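PDB 4QOL: catalase from Bacillus pumilus, which breaks hydrogen peroxide down to water and oxygen at a buried heme and also shows peroxidase-like reactivity towards phenolic substrates. Local coordinates for residues T107-R112 against E185-N190; S174-T179 against F422-E427. All coordinates share one frame; numbering follows the deposited sequence.

Interaction 1. Residues T107-R112 against E185-N190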
# COMPACT_ATOMS: atom_id res chain seq x y z
N THR A 107 -25.32 19.48 4.76
CA THR A 107 -26.68 19.92 4.42
C THR A 107 -27.33 19.16 3.27
O THR A 107 -28.41 19.55 2.83
CB THR A 107 -26.60 21.40 3.99
OG1 THR A 107 -25.49 21.59 3.15
CG2 THR A 107 -26.41 22.31 5.20
N LEU A 108 -26.63 18.15 2.72
CA LEU A 108 -27.19 17.34 1.66
C LEU A 108 -28.19 16.31 2.16
O LEU A 108 -28.12 15.90 3.30
CB LEU A 108 -26.08 16.63 0.93
CG LEU A 108 -24.87 17.46 0.46
CD1 LEU A 108 -23.85 16.65 -0.33
CD2 LEU A 108 -25.35 18.64 -0.41
N ARG A 109 -29.08 15.88 1.26
CA ARG A 109 -30.03 14.83 1.57
C ARG A 109 -29.28 13.52 1.61
O ARG A 109 -28.50 13.24 0.68
CB ARG A 109 -31.15 14.81 0.52
CG ARG A 109 -32.22 13.77 0.82
CD ARG A 109 -33.44 13.86 -0.08
NE ARG A 109 -34.00 15.22 -0.12
CZ ARG A 109 -34.71 15.77 0.85
NH1 ARG A 109 -35.14 15.06 1.91
NH2 ARG A 109 -35.01 17.02 0.75
N ASP A 110 -29.50 12.72 2.64
CA ASP A 110 -28.77 11.42 2.77
C ASP A 110 -29.28 10.80 4.05
O ASP A 110 -29.55 11.52 5.01
CB ASP A 110 -27.24 11.65 2.93
CG ASP A 110 -26.36 11.01 1.83
OD1 ASP A 110 -26.84 10.30 0.91
OD2 ASP A 110 -25.11 11.39 1.78
N PRO A 111 -29.28 9.46 4.14
CA PRO A 111 -29.20 8.87 5.52
C PRO A 111 -27.99 9.44 6.26
O PRO A 111 -27.05 9.96 5.63
CB PRO A 111 -29.04 7.40 5.26
CG PRO A 111 -29.39 7.21 3.83
CD PRO A 111 -28.96 8.44 3.14
N ARG A 112 -28.07 9.44 7.56
CA ARG A 112 -26.92 9.68 8.37
C ARG A 112 -26.45 8.42 9.08
O ARG A 112 -27.26 7.70 9.67
CB ARG A 112 -27.24 10.72 9.43
CG ARG A 112 -26.90 12.18 9.05
CD ARG A 112 -27.48 12.65 7.74
NE ARG A 112 -27.12 14.07 7.41
CZ ARG A 112 -27.47 14.63 6.28
NH1 ARG A 112 -28.16 13.95 5.40
NH2 ARG A 112 -27.10 15.86 5.99
N GLU A 185 -36.86 14.39 6.97
CA GLU A 185 -35.86 13.67 7.79
C GLU A 185 -34.66 13.21 6.93
O GLU A 185 -33.63 12.83 7.49
CB GLU A 185 -36.47 12.46 8.55
CG GLU A 185 -35.61 12.04 9.71
CD GLU A 185 -36.27 10.97 10.59
OE1 GLU A 185 -37.50 10.79 10.54
OE2 GLU A 185 -35.55 10.36 11.38
N GLY A 186 -34.75 13.34 5.60
CA GLY A 186 -33.59 13.20 4.75
C GLY A 186 -32.48 14.24 4.94
O GLY A 186 -31.35 13.99 4.53
N ILE A 187 -32.79 15.33 5.66
CA ILE A 187 -31.81 16.30 6.07
C ILE A 187 -31.99 16.63 7.55
O ILE A 187 -32.62 17.63 7.91
CB ILE A 187 -31.86 17.61 5.26
CG1 ILE A 187 -32.03 17.33 3.77
CG2 ILE A 187 -30.58 18.41 5.54
CD1 ILE A 187 -32.12 18.55 2.90
N PRO A 188 -31.44 15.80 8.45
CA PRO A 188 -31.38 16.17 9.85
C PRO A 188 -30.76 17.54 10.11
O PRO A 188 -29.87 17.94 9.40
CB PRO A 188 -30.55 15.03 10.50
CG PRO A 188 -30.76 13.87 9.56
CD PRO A 188 -30.76 14.53 8.18
N ALA A 189 -31.23 18.24 11.17
CA ALA A 189 -30.71 19.57 11.43
C ALA A 189 -29.23 19.53 11.81
O ALA A 189 -28.46 20.52 11.56
CB ALA A 189 -31.51 20.26 12.51
N ASN A 190 -28.86 18.45 12.50
CA ASN A 190 -27.50 18.21 12.91
C ASN A 190 -27.44 16.73 13.47
O ASN A 190 -28.40 16.01 13.36
CB ASN A 190 -27.08 19.25 13.97
CG ASN A 190 -28.01 19.27 15.16
OD1 ASN A 190 -28.17 18.26 15.85
ND2 ASN A 190 -28.64 20.45 15.45
O HOH W 1 -31.60 11.11 6.83
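The two segments come closest at R109 and G186, CA atoms 5.0 Å apart, where the backbone N of D110 donates to G186 O at 2.9 Å, a nearly straight bond (165°) lying in the carbonyl plane. R109 CA adds a CA-H...O contact to the same oxygen. A water donates to both D110 O and E185 O, bridging the loops a second time. The R112 chain, bent at chi2 (53°), folds back over its own loop: NH1 and NH2 grip L108 O end-on, each at 2.9 Å and in the guanidinium plane, while NH1 also reaches D110 O at 2.8 Å from above that carbonyl plane. These bonds, with E106 O as a further acceptor for NH2, fix the orientation of the guanidinium, and P188 CD sits 3.5 Å above one face, towards the rim. R109, with CG anti to its backbone N, runs past G186 and crosses I187 at about a right angle, NH2 lying 3.9 Å from I187 CD1; its NH1 bonds L181 O. G186 lies so close to R109 NH1 that a CB would clash. I187 CG2 packs on T107 O at 3.7 Å. The arrangement is a buried loop-to-loop junction of the catalase fold, joining the connection between strands 88-96 and 113-120 to the loop after helix 175-181.

Interaction 2. Residues S174-T179 against F422-E427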
# COMPACT_ATOMS: atom_id res chain seq x y z
N SER A 174 -37.00 -0.54 -2.72
CA SER A 174 -36.51 0.75 -2.24
C SER A 174 -37.63 1.74 -1.87
O SER A 174 -37.38 2.79 -1.28
CB SER A 174 -35.64 1.42 -3.33
OG SER A 174 -36.37 1.76 -4.54
N THR A 175 -38.88 1.38 -2.18
CA THR A 175 -39.99 2.34 -2.08
C THR A 175 -40.21 2.83 -0.63
O THR A 175 -40.45 4.04 -0.39
CB THR A 175 -41.29 1.70 -2.64
OG1 THR A 175 -41.06 1.24 -3.97
CG2 THR A 175 -42.37 2.66 -2.65
N HIS A 176 -40.17 1.92 0.34
CA HIS A 176 -40.28 2.33 1.73
C HIS A 176 -39.16 3.32 2.13
O HIS A 176 -39.44 4.40 2.67
CB HIS A 176 -40.34 1.09 2.64
CG HIS A 176 -40.76 1.39 4.05
ND1 HIS A 176 -40.61 0.46 5.07
CD2 HIS A 176 -41.34 2.47 4.61
CE1 HIS A 176 -41.04 0.99 6.20
NE2 HIS A 176 -41.49 2.21 5.94
N MET A 177 -37.90 2.98 1.83
CA MET A 177 -36.83 3.86 2.17
C MET A 177 -36.98 5.25 1.58
O MET A 177 -36.72 6.26 2.26
CB MET A 177 -35.49 3.27 1.75
CG MET A 177 -34.31 4.15 2.07
SD MET A 177 -34.01 4.15 3.85
CE MET A 177 -32.28 4.65 3.91
N LEU A 178 -37.33 5.28 0.32
CA LEU A 178 -37.41 6.58 -0.37
C LEU A 178 -38.53 7.44 0.22
O LEU A 178 -38.49 8.68 0.27
CB LEU A 178 -37.64 6.37 -1.83
CG LEU A 178 -36.49 5.66 -2.54
CD1 LEU A 178 -36.86 5.31 -3.97
CD2 LEU A 178 -35.27 6.57 -2.56
N THR A 179 -39.55 6.79 0.75
CA THR A 179 -40.63 7.49 1.45
C THR A 179 -40.22 8.14 2.79
O THR A 179 -40.82 9.15 3.19
CB THR A 179 -41.83 6.53 1.65
OG1 THR A 179 -42.22 6.02 0.36
CG2 THR A 179 -42.99 7.19 2.34
N PHE A 422 -44.49 -2.69 -1.22
CA PHE A 422 -45.27 -1.43 -1.19
C PHE A 422 -46.08 -1.13 0.06
O PHE A 422 -46.38 0.03 0.33
CB PHE A 422 -46.13 -1.29 -2.44
CG PHE A 422 -45.40 -1.55 -3.69
CD1 PHE A 422 -44.51 -0.61 -4.18
CD2 PHE A 422 -45.52 -2.76 -4.36
CE1 PHE A 422 -43.83 -0.83 -5.34
CE2 PHE A 422 -44.78 -3.01 -5.52
CZ PHE A 422 -43.90 -2.03 -6.00
N LYS A 423 -46.43 -2.15 0.84
CA LYS A 423 -47.34 -1.95 1.92
C LYS A 423 -46.87 -0.98 2.98
O LYS A 423 -47.59 -0.06 3.34
CB LYS A 423 -47.72 -3.30 2.56
CG LYS A 423 -48.69 -3.11 3.70
CD LYS A 423 -49.33 -4.42 4.16
CE LYS A 423 -49.84 -4.26 5.58
NZ LYS A 423 -50.52 -5.50 6.07
N GLN A 424 -45.68 -1.20 3.53
CA GLN A 424 -45.19 -0.31 4.58
C GLN A 424 -44.91 1.10 4.10
O GLN A 424 -45.01 2.04 4.89
CB GLN A 424 -43.94 -0.92 5.24
CG GLN A 424 -44.24 -2.18 6.02
CD GLN A 424 -43.16 -2.52 7.00
OE1 GLN A 424 -42.09 -1.91 7.01
NE2 GLN A 424 -43.46 -3.47 7.94
N ALA A 425 -44.54 1.28 2.83
CA ALA A 425 -44.36 2.62 2.25
C ALA A 425 -45.70 3.37 2.31
O ALA A 425 -45.71 4.55 2.61
CB ALA A 425 -43.87 2.55 0.84
N GLY A 426 -46.77 2.68 2.00
CA GLY A 426 -48.11 3.29 2.07
C GLY A 426 -48.44 3.63 3.52
O GLY A 426 -49.05 4.68 3.79
N GLU A 427 -48.11 2.74 4.46
CA GLU A 427 -48.39 3.01 5.87
C GLU A 427 -47.62 4.19 6.38
O GLU A 427 -48.16 5.03 7.10
CB GLU A 427 -48.11 1.74 6.73
CG GLU A 427 -49.01 0.57 6.38
CD GLU A 427 -48.62 -0.75 7.03
OE1 GLU A 427 -49.55 -1.60 7.20
OE2 GLU A 427 -47.42 -1.04 7.31
O HOH W 2 -43.85 2.30 7.99
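A pair of nearly parallel helices, one from the catalase family region and one from the C-terminal catalase-related region, packs here; the short segments 175-179 and 423-427 approach to 8.2 Å between axes, at 20°. The small side chain of A425 is consistent with this close approach: its CB rests against the backbone of the other helix, 3.7 Å from H176 CA, with T175 CG2 and T179 OG1 also near it. The H176 ring, its CG anti to the backbone N (chi1 -167°), reaches across to Q424, whose CB lies over one ring face in a CH-pi contact, 3.8 Å from the centroid. The Q424 chain then extends past the ring, and its amide plane stands almost perpendicular to the imidazole, with OE1 3.2 Å from H176 CE1. H176 ND1 bonds T282 O and Q424 OE1 accepts from T284 N, so both atoms are tied to the same loop, while a water weakly bridges H176 NE2 and Q424 O. An alanine in place of H176 would probably loosen the seam, losing the CH-pi contact with Q424 and the link to T282. At the N-terminal ends, T175 OG1, bonded to P172 O, approaches F422 CE1 obliquely, and helix 453-466 packs against T175, F422 and A425. One turn later, T179 CG2 lies against A425 O, and T179 OG1 bonds T175 O at 2.8 Å from above the carbonyl plane, so that T175 O accepts from both OG1 and N of T179.

In the fold
The segments of the two contacts alternate along the chain: 107-112, then 174-179, then 185-190, and last 422-427. Their centres lie about 18 Å apart, and helix 175-181 connects them, since most of its length belongs to interaction 2 and the loop that follows it carries interaction 1. They also touch directly, P111 CG packing on M177 CE at 3.9 Å. Interaction 1 sits nearer the centre of the chain and ties this helical region to the loop leading into strand 113-120 of the antiparallel sheet; interaction 2 joins the same region to the C-terminal helices. One short helix and its following loop thus link the sheet side of the catalase fold with the C-terminal helical region.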